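Molinate hydrolase (Gulosibacter molinativorax, PDB 4UB9) is a zinc-binding enzyme that hydrolyses the thiocarbamate herbicide molinate, probably by cleaving a carbon-nitrogen bond other than a peptide bond. Local coordinates at residues E119-Y122 with Y123-I126; V151-A154 with R155-A159. All coordinates share one frame; numbering follows the deposited sequence.

Contact 1 (E119-Y122 with Y123-I126); sequences EGNY and YKVI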
# COMPACT_ATOMS: atom_id res chain seq x y z
N GLU A 119 -9.20 25.41 3.18
CA GLU A 119 -8.73 25.85 4.50
C GLU A 119 -8.77 27.37 4.55
O GLU A 119 -8.32 28.00 3.63
CB GLU A 119 -7.31 25.38 4.85
CG GLU A 119 -6.99 25.59 6.34
CD GLU A 119 -5.80 24.82 6.88
OE1 GLU A 119 -4.88 24.49 6.10
OE2 GLU A 119 -5.76 24.54 8.10
N GLY A 120 -9.34 27.93 5.62
CA GLY A 120 -9.56 29.36 5.72
C GLY A 120 -11.03 29.73 5.48
O GLY A 120 -11.46 30.80 5.88
N ASN A 121 -11.76 28.85 4.80
CA ASN A 121 -13.13 29.13 4.40
C ASN A 121 -14.15 28.06 4.71
O ASN A 121 -15.19 27.95 4.06
CB ASN A 121 -13.19 29.35 2.89
CG ASN A 121 -12.62 30.67 2.46
OD1 ASN A 121 -11.65 30.71 1.71
ND2 ASN A 121 -13.13 31.74 3.02
N TYR A 122 -13.84 27.22 5.68
CA TYR A 122 -14.70 26.07 5.92
C TYR A 122 -16.13 26.51 6.22
O TYR A 122 -17.08 25.90 5.72
CB TYR A 122 -14.14 25.18 7.03
CG TYR A 122 -12.81 24.56 6.70
CD1 TYR A 122 -12.61 23.85 5.52
CD2 TYR A 122 -11.76 24.64 7.58
CE1 TYR A 122 -11.39 23.26 5.22
CE2 TYR A 122 -10.55 24.06 7.32
CZ TYR A 122 -10.35 23.37 6.15
OH TYR A 122 -9.12 22.81 5.90
N TYR A 123 -16.29 27.61 6.96
CA TYR A 123 -17.64 28.08 7.29
C TYR A 123 -18.42 28.44 6.02
O TYR A 123 -19.64 28.24 5.96
CB TYR A 123 -17.67 29.24 8.28
CG TYR A 123 -17.20 30.60 7.79
CD1 TYR A 123 -15.85 30.89 7.73
CD2 TYR A 123 -18.09 31.56 7.37
CE1 TYR A 123 -15.39 32.10 7.24
CE2 TYR A 123 -17.66 32.81 6.93
CZ TYR A 123 -16.30 33.07 6.87
OH TYR A 123 -15.83 34.31 6.47
N LYS A 124 -17.72 28.95 5.01
CA LYS A 124 -18.38 29.29 3.73
C LYS A 124 -18.73 28.06 2.93
O LYS A 124 -19.73 28.04 2.22
CB LYS A 124 -17.51 30.19 2.89
CG LYS A 124 -17.46 31.60 3.43
CD LYS A 124 -16.61 32.52 2.58
CE LYS A 124 -16.69 33.92 3.15
NZ LYS A 124 -15.49 34.71 2.82
N VAL A 125 -17.89 27.04 3.03
CA VAL A 125 -18.19 25.77 2.39
C VAL A 125 -19.51 25.24 2.98
O VAL A 125 -20.38 24.71 2.27
CB VAL A 125 -17.10 24.73 2.64
CG1 VAL A 125 -17.52 23.33 2.18
CG2 VAL A 125 -15.83 25.16 1.96
N ILE A 126 -19.64 25.36 4.29
CA ILE A 126 -20.79 24.84 4.99
C ILE A 126 -22.04 25.64 4.58
O ILE A 126 -23.10 25.09 4.32
CB ILE A 126 -20.58 24.88 6.50
CG1 ILE A 126 -19.59 23.78 6.89
CG2 ILE A 126 -21.90 24.65 7.25
CD1 ILE A 126 -19.13 23.84 8.33

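Contact 2 (V151-A154 with R155-A159); sequences VTIA and RDRIA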
# COMPACT_ATOMS: atom_id res chain seq x y z
N VAL A 151 -18.90 24.81 11.73
CA VAL A 151 -20.33 24.57 11.69
C VAL A 151 -21.07 25.49 12.65
O VAL A 151 -22.18 25.94 12.37
CB VAL A 151 -20.68 23.10 11.93
CG1 VAL A 151 -20.68 22.74 13.39
CG2 VAL A 151 -22.05 22.78 11.32
N THR A 152 -20.45 25.81 13.78
CA THR A 152 -21.00 26.78 14.73
C THR A 152 -21.09 28.16 14.10
O THR A 152 -22.14 28.80 14.07
CB THR A 152 -20.12 26.89 16.00
OG1 THR A 152 -20.09 25.63 16.65
CG2 THR A 152 -20.65 27.92 16.98
N ILE A 153 -19.97 28.62 13.56
CA ILE A 153 -19.93 29.90 12.82
C ILE A 153 -21.06 30.01 11.79
O ILE A 153 -21.75 31.03 11.69
CB ILE A 153 -18.59 30.11 12.12
CG1 ILE A 153 -17.52 30.36 13.17
CG2 ILE A 153 -18.66 31.29 11.16
CD1 ILE A 153 -16.09 30.33 12.67
N ALA A 154 -21.22 28.95 11.02
CA ALA A 154 -22.15 28.93 9.88
C ALA A 154 -23.59 28.91 10.34
O ALA A 154 -24.43 29.62 9.79
CB ALA A 154 -21.89 27.74 8.98
N ARG A 155 -23.90 28.10 11.35
CA ARG A 155 -25.29 28.07 11.78
C ARG A 155 -25.69 29.40 12.39
O ARG A 155 -26.81 29.85 12.18
CB ARG A 155 -25.63 26.91 12.68
CG ARG A 155 -25.53 27.16 14.13
CD ARG A 155 -26.77 26.75 14.82
NE ARG A 155 -26.45 25.92 15.96
CZ ARG A 155 -25.76 26.25 17.05
NH1 ARG A 155 -25.20 27.42 17.19
NH2 ARG A 155 -25.63 25.36 18.03
N ASP A 156 -24.78 30.02 13.13
CA ASP A 156 -25.07 31.28 13.82
C ASP A 156 -25.32 32.40 12.80
O ASP A 156 -26.18 33.21 12.96
CB ASP A 156 -23.95 31.68 14.79
CG ASP A 156 -23.82 30.68 15.98
OD1 ASP A 156 -24.69 29.81 16.16
OD2 ASP A 156 -22.84 30.78 16.74
N ARG A 157 -24.57 32.37 11.73
CA ARG A 157 -24.74 33.36 10.70
C ARG A 157 -26.01 33.17 9.91
O ARG A 157 -26.67 34.12 9.53
CB ARG A 157 -23.53 33.37 9.78
CG ARG A 157 -22.38 34.17 10.40
CD ARG A 157 -21.04 33.92 9.73
NE ARG A 157 -21.17 33.71 8.28
CZ ARG A 157 -21.14 34.68 7.36
NH1 ARG A 157 -21.02 35.94 7.71
NH2 ARG A 157 -21.28 34.37 6.08
N ILE A 158 -26.36 31.93 9.63
CA ILE A 158 -27.63 31.66 8.94
C ILE A 158 -28.81 31.97 9.86
O ILE A 158 -29.77 32.61 9.47
CB ILE A 158 -27.72 30.22 8.47
CG1 ILE A 158 -26.73 30.00 7.35
CG2 ILE A 158 -29.14 29.88 8.01
CD1 ILE A 158 -26.55 28.54 6.95
N ALA A 159 -28.71 31.54 11.09
CA ALA A 159 -29.77 31.80 12.08
C ALA A 159 -30.00 33.29 12.34
O ALA A 159 -31.13 33.70 12.62
CB ALA A 159 -29.48 31.10 13.41

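Contact 1 (E119-Y122 with Y123-I126)
The aromatic ring of Y123 meets the turn before it obliquely, with CE1 4.4 Å from G120 O and the carbonyl carbon of N121 also nearby. One face carries K124 CG, 3.7 Å above the plane and displaced toward the rim. The ring is turned back toward the incoming chain because Y123 CG sits between the backbone N and the carbonyl carbon (chi1 71°), and the hydroxyl then bonds to V494 O of the second subunit. The Y122 ring turns away from the helix start, its OH bonded to L115 O and its side chain packed on M204 and M207 of helix 198-209. The amide of N121 crosses K124 obliquely and brings ND2 to 3.6 Å from K124 CD. Beyond this point the extended lysine ends in a salt bridge to D496 of the second subunit. G120 suits the bend, since a side chain at its positive phi (103°) would collide with the preceding carbonyl oxygen. Two main-chain bonds start the helix: V125 N gives one to N121 O (3.0 Å, 157° at the hydrogen), and I126 N gives the other to Y122 O, also at 3.0 Å. V125 CG2 packs 3.6 Å from N121 O. Together these make the loop-to-helix junction that opens helix 122-135. N121 holds the N-cap position without a side-chain capping bond, while N493 of the second subunit accepts the N-H of Y123, making this helix start part of a subunit interface.

Contact 2 (V151-A154 with R155-A159)
A154, R155 and T152 carry most of this contact, one turn of helix meeting the next. R155 N binds V151 O at 2.9 Å, and the start of the arginine chain leans on the same turn, with CB 3.6 Å from V151 O and CG 3.8 Å from T152 O. Bends at chi2 (129°) and chi3 (130°) then bring the guanidinium round to the following residue, where R155 NH1 forms a salt bridge with D156 OD1 at 2.7 Å. The carboxylate oxygen offers its syn lone pair and lies in the guanidinium plane. T152 runs alongside D156, both pointing the same way, and touches D156 OD2 through its methyl CG2 at 3.6 Å. This methyl is anti to the backbone N, which leaves OG1 beside that N and bonded to L148 O one turn earlier, a common way for a helical threonine to satisfy its hydroxyl. A154 O receives I158 N at 3.0 Å, while I158 CG1 packs 3.4 Å from the same oxygen. The small A154 methyl lets I126 of helix 122-135 come close. R155 also forms a salt bridge through NE to D237, so its guanidinium is paired with two carboxylates, through NH1 and through NE; this pairing probably favours the charged form of both acids and limits rotation of the arginine head, tying helix 148-159 to the chain around D237.

Contact 1 and contact 2 follow one another along the chain, the first at the start of helix 122-135 and the second in helix 148-159, with strand 138-143 between the helices. Their centres are 11 Å apart, and they touch directly: I126 CG2 lies 3.5 Å from A154 CB, and Y123 CB lies 3.7 Å from I153 CG2. Strand 138-143, helix 148-159 and strand 167-170 form a beta-alpha-beta unit, in keeping with the TIM-barrel class of the amidohydrolase family. The two helices pack on each other beside the interface with the second subunit, whose N493 touches both contacts, and both lie away from the zinc site.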